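Erythromycin dehydratase (PDB 3EL6) probably removes water from beta-hydroxyacyl intermediates, carried by an acyl carrier protein, during assembly of the erythromycin polyketide core. Local coordinates at residues A212-A217 against V267-T272; Q157-G162 against T256-A261; V175-D180 against A203-D208; E100-R105 against L250-N255. All coordinates share one frame; numbering follows the deposited sequence.

Contact 1. Residues A212-A217 against V267-T272; sequences AEVSIA and VRVVAT. With SO4 (sulfate ion), chain B.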
loop_
_atom_site.group_PDB
_atom_site.type_symbol
_atom_site.label_atom_id
_atom_site.label_comp_id
_atom_site.label_asym_id
_atom_site.label_seq_id
_atom_site.Cartn_x
_atom_site.Cartn_y
_atom_site.Cartn_z
ATOM N N ALA A 212 -33.616 22.217 1.346
ATOM C CA ALA A 212 -32.833 23.082 2.287
ATOM C C ALA A 212 -31.765 23.805 1.486
ATOM O O ALA A 212 -31.320 23.305 0.474
ATOM C CB ALA A 212 -32.202 22.242 3.416
ATOM N N GLU A 213 -31.350 25.003 1.930
ATOM C CA GLU A 213 -30.185 25.673 1.394
ATOM C C GLU A 213 -29.118 25.431 2.459
ATOM O O GLU A 213 -29.362 25.672 3.640
ATOM C CB GLU A 213 -30.460 27.178 1.290
ATOM C CG GLU A 213 -31.371 27.496 0.065
ATOM C CD GLU A 213 -31.784 28.949 -0.009
ATOM O OE1 GLU A 213 -31.383 29.767 0.885
ATOM O OE2 GLU A 213 -32.532 29.259 -0.970
ATOM N N VAL A 214 -27.933 24.988 2.029
ATOM C CA VAL A 214 -26.900 24.577 2.972
ATOM C C VAL A 214 -25.607 25.200 2.440
ATOM O O VAL A 214 -25.320 25.095 1.272
ATOM C CB VAL A 214 -26.794 23.061 3.004
ATOM C CG1 VAL A 214 -25.661 22.710 3.908
ATOM C CG2 VAL A 214 -28.100 22.418 3.521
ATOM N N SER A 215 -24.811 25.865 3.284
ATOM C CA SER A 215 -23.587 26.510 2.790
ATOM C C SER A 215 -22.638 26.741 3.978
ATOM O O SER A 215 -23.073 26.802 5.127
ATOM C CB SER A 215 -23.822 27.862 2.086
ATOM O OG SER A 215 -24.461 28.778 3.002
ATOM N N ILE A 216 -21.347 26.782 3.660
ATOM C CA ILE A 216 -20.313 27.044 4.618
ATOM C C ILE A 216 -19.424 28.102 3.988
ATOM O O ILE A 216 -19.532 28.428 2.814
ATOM C CB ILE A 216 -19.473 25.761 4.925
ATOM C CG1 ILE A 216 -18.831 25.220 3.640
ATOM C CG2 ILE A 216 -20.361 24.714 5.619
ATOM C CD1 ILE A 216 -17.744 24.155 3.953
ATOM N N ALA A 217 -18.510 28.674 4.763
ATOM C CA ALA A 217 -17.559 29.555 4.143
ATOM C C ALA A 217 -16.412 28.779 3.439
ATOM O O ALA A 217 -15.798 27.903 4.035
ATOM C CB ALA A 217 -16.990 30.517 5.177
ATOM N N VAL A 267 -24.944 24.774 -1.592
ATOM C CA VAL A 267 -25.735 23.821 -2.373
ATOM C C VAL A 267 -27.203 23.911 -1.955
ATOM O O VAL A 267 -27.535 24.537 -0.946
ATOM C CB VAL A 267 -25.223 22.360 -2.150
ATOM C CG1 VAL A 267 -23.761 22.236 -2.732
ATOM C CG2 VAL A 267 -25.344 21.953 -0.651
ATOM N N ARG A 268 -28.088 23.307 -2.757
ATOM C CA ARG A 268 -29.468 23.096 -2.367
ATOM C C ARG A 268 -29.686 21.585 -2.250
ATOM O O ARG A 268 -29.118 20.819 -3.021
ATOM C CB ARG A 268 -30.391 23.654 -3.460
ATOM C CG ARG A 268 -30.241 25.200 -3.668
ATOM C CD ARG A 268 -30.970 25.755 -4.935
ATOM N NE ARG A 268 -31.046 27.213 -4.778
ATOM C CZ ARG A 268 -31.677 28.061 -5.600
ATOM N NH1 ARG A 268 -32.297 27.632 -6.691
ATOM N NH2 ARG A 268 -31.681 29.356 -5.307
ATOM N N VAL A 269 -30.488 21.169 -1.319
ATOM C CA VAL A 269 -30.658 19.743 -1.032
ATOM C C VAL A 269 -32.155 19.422 -1.081
ATOM O O VAL A 269 -32.984 20.143 -0.500
ATOM C CB VAL A 269 -30.171 19.447 0.348
ATOM C CG1 VAL A 269 -30.316 17.939 0.679
ATOM C CG2 VAL A 269 -28.709 19.921 0.483
ATOM N N VAL A 270 -32.504 18.352 -1.781
ATOM C CA VAL A 270 -33.852 17.792 -1.650
ATOM C C VAL A 270 -33.709 16.410 -1.008
ATOM O O VAL A 270 -32.960 15.540 -1.551
ATOM C CB VAL A 270 -34.494 17.623 -3.031
ATOM C CG1 VAL A 270 -35.881 17.013 -2.843
ATOM C CG2 VAL A 270 -34.525 18.998 -3.810
ATOM N N ALA A 271 -34.327 16.215 0.155
ATOM C CA ALA A 271 -34.247 14.932 0.851
ATOM C C ALA A 271 -35.615 14.278 0.719
ATOM O O ALA A 271 -36.639 14.893 1.033
ATOM C CB ALA A 271 -33.904 15.109 2.289
ATOM N N THR A 272 -35.635 13.037 0.239
ATOM C CA THR A 272 -36.900 12.305 0.065
ATOM C C THR A 272 -36.906 10.959 0.833
ATOM O O THR A 272 -35.877 10.286 0.938
ATOM C CB THR A 272 -37.220 12.160 -1.455
ATOM O OG1 THR A 272 -36.095 11.599 -2.132
ATOM C CG2 THR A 272 -37.357 13.503 -2.093
HETATM S S SO4 B . -33.618 30.861 -8.327
HETATM O O1 SO4 B . -33.367 31.313 -6.956
HETATM O O2 SO4 B . -33.899 29.418 -8.368
HETATM O O3 SO4 B . -34.763 31.601 -8.874
HETATM O O4 SO4 B . -32.438 31.156 -9.148
#
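Val-214 pairs with Val-267, and Ala-212 with Val-269, on antiparallel strands in the second half of the double hotdog fold, where a curved sheet wraps round helix 227-235. The tightly packed side is the one turned to that helix. Here Val-214 CG2 meets Val-269 CG2 at 4.0 Å, a diagonal contact between two valines. Val-267 has CG1 anti to its carbonyl carbon (chi1 -65°), which leaves CG2 to lean over the neighbouring strand, 4.1 Å from Val-214 CB. Leu-229, Ala-232 and Val-233 of the helix close over this layer. Beta-branched valines suit it, being at home in extended backbone and filling the gap between sheet and helix with short, stiff groups. Beneath them each of the two hydrogen-bonded pairs makes two backbone bonds, among them a nearly straight one from Val-267 N to Val-214 O (2.9 Å, 173°).

Between those pairs sit Glu-213 and Arg-268, whose side chains project from the other, looser and partly exposed face. Glu-213 OE2 and Arg-268 NH2 are 4.4 Å apart, but no N-H is aimed at the oxygen, so any attraction is probably one of charge only. OE2 is instead bonded to Trp-169 NE1, and the ring of Trp-169 also forms a cation-pi contact with Arg-268. The arginine chain is extended, carrying its charge out to a sulfate ion probably from the crystallisation liquor. Two straight bonds clasp it at the guanidinium edge: Arg-268 NH1 to sulfate O2 at 2.9 Å and Arg-268 NH2 to sulfate O1 at 3.1 Å.

Contact 2. Residues Q157-G162 against T256-A261; sequences QGVAAG and TVTLHA
Ala-161 sets its methyl over one face of the His-260 imidazole, a CH-pi contact in which CB stands 4.0 Å from the ring centroid and 27° off the normal. His-260 ND1 is the ring atom nearest to Ala-161 CB, at 3.7 Å. A small residue suits the place because the loop backbone can then run close above the ring.

The polar contacts lie around the ring edge. Val-159 O comes up near the plane of the imidazole, 3.3 Å from His-260 CE1, where it probably gains from the partial positive charge of that carbon. Farther round, His-260 NE2 gives a weak, bent hydrogen bond to Thr-258 OG1 (2.9 Å, 121°), and this hydroxyl is also bonded to Thr-293 OG1. Histidine fits here by offering a flat face to the alanine and a donor to the threonine.

Purely apolar is the meeting of Val-159 CG2 with Thr-258 CG2 at 3.8 Å, the two side chains crossing at about a right angle. The threonine methyl thus faces the loop, while the hydroxyl is held by Thr-293 and, weakly, by His-260.

In the double hotdog fold this is surface packing: residues 157-162, from the loop after strand 148-156, pass over strand 251-259. Ala-161 and His-260 also touch Leu-290 of strand 290-299, while Thr-258 rests on Val-97 of strand 97-103. Leu-259, directed away from the loop, packs on Leu-87 of helix 79-93.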
loop_
_atom_site.group_PDB
_atom_site.type_symbol
_atom_site.label_atom_id
_atom_site.label_comp_id
_atom_site.label_asym_id
_atom_site.label_seq_id
_atom_site.Cartn_x
_atom_site.Cartn_y
_atom_site.Cartn_z
ATOM N N GLN A 157 -18.089 2.429 -10.618
ATOM C CA GLN A 157 -17.936 3.292 -11.782
ATOM C C GLN A 157 -18.909 4.512 -11.779
ATOM O O GLN A 157 -20.012 4.426 -11.266
ATOM C CB GLN A 157 -18.226 2.470 -13.065
ATOM C CG GLN A 157 -17.249 1.233 -13.186
ATOM C CD GLN A 157 -17.661 -0.046 -12.507
ATOM O OE1 GLN A 157 -18.621 -0.120 -11.731
ATOM N NE2 GLN A 157 -16.908 -1.135 -12.823
ATOM N N GLY A 158 -18.445 5.585 -12.403
ATOM C CA GLY A 158 -19.148 6.860 -12.488
ATOM C C GLY A 158 -20.418 6.695 -13.308
ATOM O O GLY A 158 -20.523 5.794 -14.214
ATOM N N VAL A 159 -21.407 7.506 -12.961
ATOM C CA VAL A 159 -22.666 7.502 -13.681
ATOM C C VAL A 159 -23.006 8.921 -14.115
ATOM O O VAL A 159 -22.495 9.893 -13.548
ATOM C CB VAL A 159 -23.817 6.924 -12.866
ATOM C CG1 VAL A 159 -23.554 5.458 -12.455
ATOM C CG2 VAL A 159 -24.072 7.760 -11.625
ATOM N N ALA A 160 -23.845 9.050 -15.149
ATOM C CA ALA A 160 -24.098 10.358 -15.713
ATOM C C ALA A 160 -24.961 11.234 -14.768
ATOM O O ALA A 160 -25.789 10.726 -14.044
ATOM C CB ALA A 160 -24.842 10.207 -17.051
ATOM N N ALA A 161 -24.799 12.537 -14.892
ATOM C CA ALA A 161 -25.587 13.519 -14.161
ATOM C C ALA A 161 -26.915 13.751 -14.867
ATOM O O ALA A 161 -26.930 13.951 -16.062
ATOM C CB ALA A 161 -24.842 14.821 -14.157
ATOM N N GLY A 162 -28.010 13.761 -14.128
ATOM C CA GLY A 162 -29.245 14.377 -14.678
ATOM C C GLY A 162 -29.084 15.821 -15.204
ATOM O O GLY A 162 -28.020 16.456 -15.121
ATOM N N THR A 256 -24.795 4.399 -2.523
ATOM C CA THR A 256 -24.646 4.998 -3.788
ATOM C C THR A 256 -24.505 6.512 -3.730
ATOM O O THR A 256 -25.444 7.256 -4.044
ATOM C CB THR A 256 -25.729 4.553 -4.822
ATOM O OG1 THR A 256 -25.818 3.121 -4.824
ATOM C CG2 THR A 256 -25.330 5.020 -6.216
ATOM N N VAL A 257 -23.281 6.945 -3.413
ATOM C CA VAL A 257 -22.982 8.358 -3.349
ATOM C C VAL A 257 -22.300 8.712 -4.613
ATOM O O VAL A 257 -21.218 8.164 -4.930
ATOM C CB VAL A 257 -22.021 8.694 -2.128
ATOM C CG1 VAL A 257 -21.857 10.217 -2.084
ATOM C CG2 VAL A 257 -22.656 8.111 -0.864
ATOM N N THR A 258 -22.910 9.592 -5.406
ATOM C CA THR A 258 -22.280 10.010 -6.656
ATOM C C THR A 258 -21.947 11.505 -6.616
ATOM O O THR A 258 -22.740 12.312 -6.096
ATOM C CB THR A 258 -23.214 9.752 -7.904
ATOM O OG1 THR A 258 -24.292 10.718 -7.876
ATOM C CG2 THR A 258 -23.797 8.313 -7.856
ATOM N N LEU A 259 -20.831 11.890 -7.229
ATOM C CA LEU A 259 -20.343 13.227 -7.205
ATOM C C LEU A 259 -20.220 13.700 -8.619
ATOM O O LEU A 259 -19.602 13.043 -9.461
ATOM C CB LEU A 259 -19.008 13.262 -6.384
ATOM C CG LEU A 259 -18.272 14.497 -5.879
ATOM C CD1 LEU A 259 -19.197 15.314 -4.953
ATOM C CD2 LEU A 259 -17.081 13.927 -5.093
ATOM N N HIS A 260 -20.832 14.838 -8.924
ATOM C CA HIS A 260 -20.738 15.392 -10.244
ATOM C C HIS A 260 -19.975 16.710 -10.320
ATOM O O HIS A 260 -19.663 17.166 -11.375
ATOM C CB HIS A 260 -22.146 15.503 -10.840
ATOM C CG HIS A 260 -22.905 14.218 -10.754
ATOM N ND1 HIS A 260 -22.692 13.181 -11.634
ATOM C CD2 HIS A 260 -23.799 13.759 -9.845
ATOM C CE1 HIS A 260 -23.460 12.158 -11.296
ATOM N NE2 HIS A 260 -24.157 12.490 -10.224
ATOM N N ALA A 261 -19.709 17.337 -9.168
ATOM C CA ALA A 261 -18.995 18.566 -9.134
ATOM C C ALA A 261 -18.150 18.530 -7.855
ATOM O O ALA A 261 -18.644 18.091 -6.820
ATOM C CB ALA A 261 -19.995 19.734 -9.071
#

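Contact 3. Residues V175-D180 against A203-D208; sequences VRIPLD and AWRKDD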
loop_
_atom_site.group_PDB
_atom_site.type_symbol
_atom_site.label_atom_id
_atom_site.label_comp_id
_atom_site.label_asym_id
_atom_site.label_seq_id
_atom_site.Cartn_x
_atom_site.Cartn_y
_atom_site.Cartn_z
ATOM N N VAL A 175 -43.727 24.653 2.296
ATOM C CA VAL A 175 -43.878 25.615 3.359
ATOM C C VAL A 175 -42.599 25.718 4.183
ATOM O O VAL A 175 -41.874 24.732 4.380
ATOM C CB VAL A 175 -45.103 25.313 4.300
ATOM C CG1 VAL A 175 -46.352 25.034 3.450
ATOM C CG2 VAL A 175 -44.843 24.113 5.204
ATOM N N ARG A 176 -42.348 26.916 4.681
ATOM C CA ARG A 176 -41.163 27.141 5.457
ATOM C C ARG A 176 -41.129 26.269 6.672
ATOM O O ARG A 176 -42.161 26.076 7.392
ATOM C CB ARG A 176 -41.130 28.600 5.908
ATOM C CG ARG A 176 -39.934 28.894 6.703
ATOM C CD ARG A 176 -40.301 29.792 7.796
ATOM N NE ARG A 176 -39.800 31.114 7.589
ATOM C CZ ARG A 176 -40.070 32.136 8.421
ATOM N NH1 ARG A 176 -40.869 31.964 9.523
ATOM N NH2 ARG A 176 -39.532 33.326 8.149
ATOM N N ILE A 177 -39.916 25.754 6.944
ATOM C CA ILE A 177 -39.621 25.116 8.213
ATOM C C ILE A 177 -38.879 26.124 9.075
ATOM O O ILE A 177 -37.741 26.518 8.740
ATOM C CB ILE A 177 -38.713 23.867 8.024
ATOM C CG1 ILE A 177 -39.358 22.898 7.012
ATOM C CG2 ILE A 177 -38.466 23.231 9.391
ATOM C CD1 ILE A 177 -38.517 21.605 6.712
ATOM N N PRO A 178 -39.515 26.617 10.147
ATOM C CA PRO A 178 -38.730 27.635 10.901
ATOM C C PRO A 178 -37.488 26.994 11.585
ATOM O O PRO A 178 -37.618 25.935 12.178
ATOM C CB PRO A 178 -39.730 28.110 11.987
ATOM C CG PRO A 178 -41.096 27.897 11.320
ATOM C CD PRO A 178 -40.931 26.573 10.584
ATOM N N LEU A 179 -36.328 27.632 11.491
ATOM C CA LEU A 179 -35.068 27.015 11.984
ATOM C C LEU A 179 -34.555 27.611 13.307
ATOM O O LEU A 179 -33.523 27.196 13.827
ATOM C CB LEU A 179 -33.987 27.132 10.912
ATOM C CG LEU A 179 -34.226 26.250 9.656
ATOM C CD1 LEU A 179 -33.227 26.575 8.521
ATOM C CD2 LEU A 179 -34.187 24.790 10.060
ATOM N N ASP A 180 -35.293 28.566 13.873
ATOM C CA ASP A 180 -34.769 29.374 14.980
ATOM C C ASP A 180 -34.171 28.603 16.156
ATOM O O ASP A 180 -33.025 28.867 16.570
ATOM C CB ASP A 180 -35.808 30.422 15.396
ATOM C CG ASP A 180 -36.483 31.028 14.188
ATOM O OD1 ASP A 180 -37.591 30.566 13.781
ATOM O OD2 ASP A 180 -35.840 31.915 13.574
ATOM N N ALA A 203 -34.990 26.168 5.133
ATOM C CA ALA A 203 -35.550 24.864 4.831
ATOM C C ALA A 203 -37.071 24.987 4.631
ATOM O O ALA A 203 -37.719 25.916 5.173
ATOM C CB ALA A 203 -35.287 23.886 5.968
ATOM N N TRP A 204 -37.611 24.030 3.888
ATOM C CA TRP A 204 -39.055 23.993 3.545
ATOM C C TRP A 204 -39.457 22.530 3.475
ATOM O O TRP A 204 -38.587 21.670 3.268
ATOM C CB TRP A 204 -39.311 24.593 2.180
ATOM C CG TRP A 204 -38.955 26.055 2.020
ATOM C CD1 TRP A 204 -39.772 27.150 2.219
ATOM C CD2 TRP A 204 -37.688 26.575 1.557
ATOM N NE1 TRP A 204 -39.072 28.305 1.928
ATOM C CE2 TRP A 204 -37.801 27.988 1.517
ATOM C CE3 TRP A 204 -36.463 25.975 1.194
ATOM C CZ2 TRP A 204 -36.748 28.813 1.114
ATOM C CZ3 TRP A 204 -35.402 26.807 0.794
ATOM C CH2 TRP A 204 -35.563 28.208 0.754
ATOM N N ARG A 205 -40.754 22.236 3.585
ATOM C CA ARG A 205 -41.217 20.864 3.592
ATOM C C ARG A 205 -42.433 20.783 2.721
ATOM O O ARG A 205 -43.194 21.746 2.633
ATOM C CB ARG A 205 -41.584 20.476 5.010
ATOM C CG ARG A 205 -42.019 19.050 5.174
ATOM C CD ARG A 205 -41.685 18.544 6.574
ATOM N NE ARG A 205 -42.255 17.216 6.787
ATOM C CZ ARG A 205 -42.281 16.602 7.966
ATOM N NH1 ARG A 205 -41.754 17.203 9.025
ATOM N NH2 ARG A 205 -42.834 15.394 8.082
ATOM N N LYS A 206 -42.586 19.664 2.039
ATOM C CA LYS A 206 -43.782 19.359 1.264
ATOM C C LYS A 206 -44.029 17.851 1.430
ATOM O O LYS A 206 -43.162 17.053 1.083
ATOM C CB LYS A 206 -43.569 19.688 -0.196
ATOM C CG LYS A 206 -44.862 19.523 -0.996
ATOM C CD LYS A 206 -44.584 19.216 -2.438
ATOM C CE LYS A 206 -43.948 20.391 -3.137
ATOM N NZ LYS A 206 -43.645 19.994 -4.548
ATOM N N ASP A 207 -45.164 17.454 2.006
ATOM C CA ASP A 207 -45.362 16.037 2.326
ATOM C C ASP A 207 -44.241 15.632 3.288
ATOM O O ASP A 207 -43.999 16.280 4.332
ATOM C CB ASP A 207 -45.242 15.185 1.049
ATOM C CG ASP A 207 -46.005 15.788 -0.147
ATOM O OD1 ASP A 207 -47.237 16.042 0.002
ATOM O OD2 ASP A 207 -45.383 16.005 -1.235
ATOM N N ASP A 208 -43.550 14.550 2.935
ATOM C CA ASP A 208 -42.423 14.134 3.738
ATOM C C ASP A 208 -41.076 14.485 3.062
ATOM O O ASP A 208 -40.044 14.024 3.514
ATOM C CB ASP A 208 -42.510 12.635 4.088
ATOM C CG ASP A 208 -43.521 12.353 5.223
ATOM O OD1 ASP A 208 -43.753 13.261 6.076
ATOM O OD2 ASP A 208 -44.076 11.230 5.266
HETATM O O HOH W 1 -36.293 27.973 6.999
#
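Val-175 and Arg-205 satisfy each other's backbone in full: Val-175 N donates to Arg-205 O at 3.0 Å, and Arg-205 N returns a bond to Val-175 O at 2.8 Å. Two residues on, Ile-177 N reaches Ala-203 O (2.8 Å) in a straight bond of 172°, although the donor stands 41° above the carbonyl plane and so is not on a lone pair. The return bond of this same pair is replaced by a water, which donates to Ile-177 O at 2.7 Å and accepts from Ala-203 N at 2.9 Å.

Arg-205 finds its side-chain partners at the hairpin turn. Its extended chain brings the guanidinium edge to the turn, where Arg-205 NE binds Asp-207 O and Arg-205 NH2 makes a salt bridge with Asp-208 OD1 (3.1 Å), both nearly in the guanidinium plane.

Apolar groups fill the rest. Ile-177 CD1 lies 3.7 Å from Arg-205 CB, and small Ala-203 leaves room for Ile-177 and Leu-179. Trp-204, on the other face, sets CD1 against Arg-176 CA at 3.5 Å.

This is a short edge strand, 175-176, added antiparallel to strand 200-206 at the margin of a hotdog sheet.

Contact 4. Residues E100-R105 against L250-N255; sequences ELVLQR and LPFAWN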
loop_
_atom_site.group_PDB
_atom_site.type_symbol
_atom_site.label_atom_id
_atom_site.label_comp_id
_atom_site.label_asym_id
_atom_site.label_seq_id
_atom_site.Cartn_x
_atom_site.Cartn_y
_atom_site.Cartn_z
ATOM N N GLU A 100 -21.210 1.761 -1.582
ATOM C CA GLU A 100 -21.679 1.749 -0.187
ATOM C C GLU A 100 -20.539 2.140 0.721
ATOM O O GLU A 100 -19.355 1.883 0.401
ATOM C CB GLU A 100 -22.100 0.311 0.141
ATOM C CG GLU A 100 -22.263 -0.036 1.602
ATOM C CD GLU A 100 -22.493 -1.543 1.821
ATOM O OE1 GLU A 100 -21.580 -2.336 1.468
ATOM O OE2 GLU A 100 -23.574 -1.930 2.355
ATOM N N LEU A 101 -20.871 2.809 1.823
ATOM C CA LEU A 101 -19.900 2.958 2.942
ATOM C C LEU A 101 -20.642 2.763 4.220
ATOM O O LEU A 101 -21.678 3.451 4.478
ATOM C CB LEU A 101 -19.208 4.333 2.883
ATOM C CG LEU A 101 -18.029 4.394 3.876
ATOM C CD1 LEU A 101 -16.847 3.591 3.320
ATOM C CD2 LEU A 101 -17.671 5.852 4.100
ATOM N N VAL A 102 -20.179 1.797 5.021
ATOM C CA VAL A 102 -20.821 1.494 6.287
ATOM C C VAL A 102 -19.877 1.952 7.383
ATOM O O VAL A 102 -18.683 1.580 7.406
ATOM C CB VAL A 102 -21.090 -0.007 6.410
ATOM C CG1 VAL A 102 -21.733 -0.314 7.757
ATOM C CG2 VAL A 102 -22.003 -0.418 5.288
ATOM N N LEU A 103 -20.383 2.813 8.242
ATOM C CA LEU A 103 -19.589 3.384 9.281
ATOM C C LEU A 103 -19.691 2.545 10.546
ATOM O O LEU A 103 -20.777 2.257 11.042
ATOM C CB LEU A 103 -20.072 4.821 9.513
ATOM C CG LEU A 103 -19.977 5.680 8.224
ATOM C CD1 LEU A 103 -20.892 6.887 8.250
ATOM C CD2 LEU A 103 -18.556 6.148 7.967
ATOM N N GLN A 104 -18.563 2.174 11.101
ATOM C CA GLN A 104 -18.593 1.525 12.386
ATOM C C GLN A 104 -18.463 2.625 13.435
ATOM O O GLN A 104 -18.832 3.791 13.215
ATOM C CB GLN A 104 -17.469 0.460 12.449
ATOM C CG GLN A 104 -17.858 -0.868 11.707
ATOM C CD GLN A 104 -17.427 -0.991 10.191
ATOM O OE1 GLN A 104 -18.282 -1.107 9.301
ATOM N NE2 GLN A 104 -16.114 -1.030 9.925
ATOM N N ARG A 105 -17.952 2.267 14.585
ATOM C CA ARG A 105 -17.582 3.227 15.590
ATOM C C ARG A 105 -17.092 4.561 15.039
ATOM O O ARG A 105 -16.162 4.617 14.215
ATOM C CB ARG A 105 -16.466 2.608 16.395
ATOM C CG ARG A 105 -15.716 1.584 15.564
ATOM C CD ARG A 105 -15.192 0.522 16.462
ATOM N NE ARG A 105 -14.220 1.125 17.365
ATOM C CZ ARG A 105 -13.034 1.518 16.934
ATOM N NH1 ARG A 105 -12.166 2.066 17.783
ATOM N NH2 ARG A 105 -12.741 1.346 15.636
ATOM N N LEU A 250 -27.555 9.294 14.225
ATOM C CA LEU A 250 -26.353 9.571 13.434
ATOM C C LEU A 250 -26.366 8.680 12.170
ATOM O O LEU A 250 -26.736 7.510 12.258
ATOM C CB LEU A 250 -25.115 9.237 14.277
ATOM C CG LEU A 250 -24.252 10.305 14.975
ATOM C CD1 LEU A 250 -24.905 11.663 15.105
ATOM C CD2 LEU A 250 -23.733 9.798 16.311
ATOM N N PRO A 251 -25.962 9.222 11.002
ATOM C CA PRO A 251 -25.960 8.358 9.809
ATOM C C PRO A 251 -24.987 7.222 10.017
ATOM O O PRO A 251 -23.938 7.409 10.622
ATOM C CB PRO A 251 -25.439 9.269 8.704
ATOM C CG PRO A 251 -25.656 10.664 9.192
ATOM C CD PRO A 251 -25.572 10.605 10.691
ATOM N N PHE A 252 -25.319 6.040 9.539
ATOM C CA PHE A 252 -24.367 4.955 9.656
ATOM C C PHE A 252 -24.081 4.208 8.324
ATOM O O PHE A 252 -23.085 3.505 8.232
ATOM C CB PHE A 252 -24.777 3.992 10.778
ATOM C CG PHE A 252 -25.479 2.801 10.300
ATOM C CD1 PHE A 252 -24.797 1.612 10.117
ATOM C CD2 PHE A 252 -26.824 2.849 10.015
ATOM C CE1 PHE A 252 -25.449 0.502 9.650
ATOM C CE2 PHE A 252 -27.484 1.724 9.547
ATOM C CZ PHE A 252 -26.781 0.564 9.347
ATOM N N ALA A 253 -24.913 4.393 7.298
ATOM C CA ALA A 253 -24.657 3.721 6.026
ATOM C C ALA A 253 -25.015 4.673 4.922
ATOM O O ALA A 253 -26.134 5.239 4.935
ATOM C CB ALA A 253 -25.529 2.451 5.909
ATOM N N TRP A 254 -24.089 4.886 3.989
ATOM C CA TRP A 254 -24.356 5.725 2.849
ATOM C C TRP A 254 -24.346 4.834 1.617
ATOM O O TRP A 254 -23.376 4.106 1.388
ATOM C CB TRP A 254 -23.242 6.748 2.685
ATOM C CG TRP A 254 -23.165 7.821 3.793
ATOM C CD1 TRP A 254 -22.801 7.632 5.095
ATOM C CD2 TRP A 254 -23.363 9.230 3.621
ATOM N NE1 TRP A 254 -22.784 8.858 5.752
ATOM C CE2 TRP A 254 -23.122 9.845 4.866
ATOM C CE3 TRP A 254 -23.695 10.019 2.543
ATOM C CZ2 TRP A 254 -23.242 11.225 5.060
ATOM C CZ3 TRP A 254 -23.810 11.425 2.737
ATOM C CH2 TRP A 254 -23.585 11.991 3.986
ATOM N N ASN A 255 -25.410 4.907 0.811
ATOM C CA ASN A 255 -25.632 3.972 -0.310
ATOM C C ASN A 255 -25.702 4.728 -1.610
ATOM O O ASN A 255 -26.532 5.641 -1.763
ATOM C CB ASN A 255 -26.953 3.168 -0.113
ATOM C CG ASN A 255 -26.928 2.300 1.120
ATOM O OD1 ASN A 255 -27.699 2.500 2.070
ATOM N ND2 ASN A 255 -26.048 1.340 1.131
HETATM O O HOH W 2 -25.272 -0.194 3.334
#
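Leu-103 and Val-102 meet two aromatic rings of the facing strand, Trp-254 and Phe-252. The Phe-252 ring has Ala-253 CB over the centre of one face, 4.0 Å above the plane, and Leu-103 O at its edge. Val-102 CG1 approaches the ring obliquely, 4.2 Å from Phe-252 CE1, and Arg-300 adds a cation-pi contact. The indole of Trp-254 is met at its edge, where Leu-103 CD1 lies 3.7 Å from Trp-254 NE1. With CG anti to its carbonyl carbon (chi1 -58°), Leu-103 leans across the facing strand to get there.

Three backbone bonds join the strands. Leu-101 and Trp-254 bond each other both ways, and Leu-103 N donates to Phe-252 O at 2.8 Å. Phe-252 and Ala-253 both face Val-298, forming a classic beta bulge against strand 290-299.

At the far end Glu-100 and Asn-255 lie side by side, carboxylate and amide planes 46° apart. A water joins them, donating to Glu-100 OE2 at 2.6 Å and accepting from Asn-255 ND2 at 2.8 Å, while Asn-255 OD1 is bonded to Ser-296 OG.

The chemistry differs between the faces. Leu-101 and Trp-254 put large apolar groups against helix 79-93, with Trp-254 also reaching helix 227-235, as suits a seam between two hotdog units; the other face is mixed, with Val-102 and Ala-253 followed at its end by the water-bridged Glu-100 and Asn-255.

In the fold
Strand 251-259 is shared by contacts 2 and 4: it pairs with strand 97-103, contact 4 taking its first part, and its end lies under the loop at 157-162, the contact centres about 19 Å apart. Strand 266-273 follows it in the chain and enters contact 1, centred about 20 Å from contact 4. Contacts 1 and 3 touch, their centres about 13 Å apart, because strands 200-206 and 209-215 are neighbours. Contact 3 precedes contact 1 along the chain and falls between the segments of contacts 2 and 4. Thus contact 4 joins the two hotdog units, contact 2 lays a connecting loop on their shared strand, and contacts 1 and 3 lead to the second unit's outer margin.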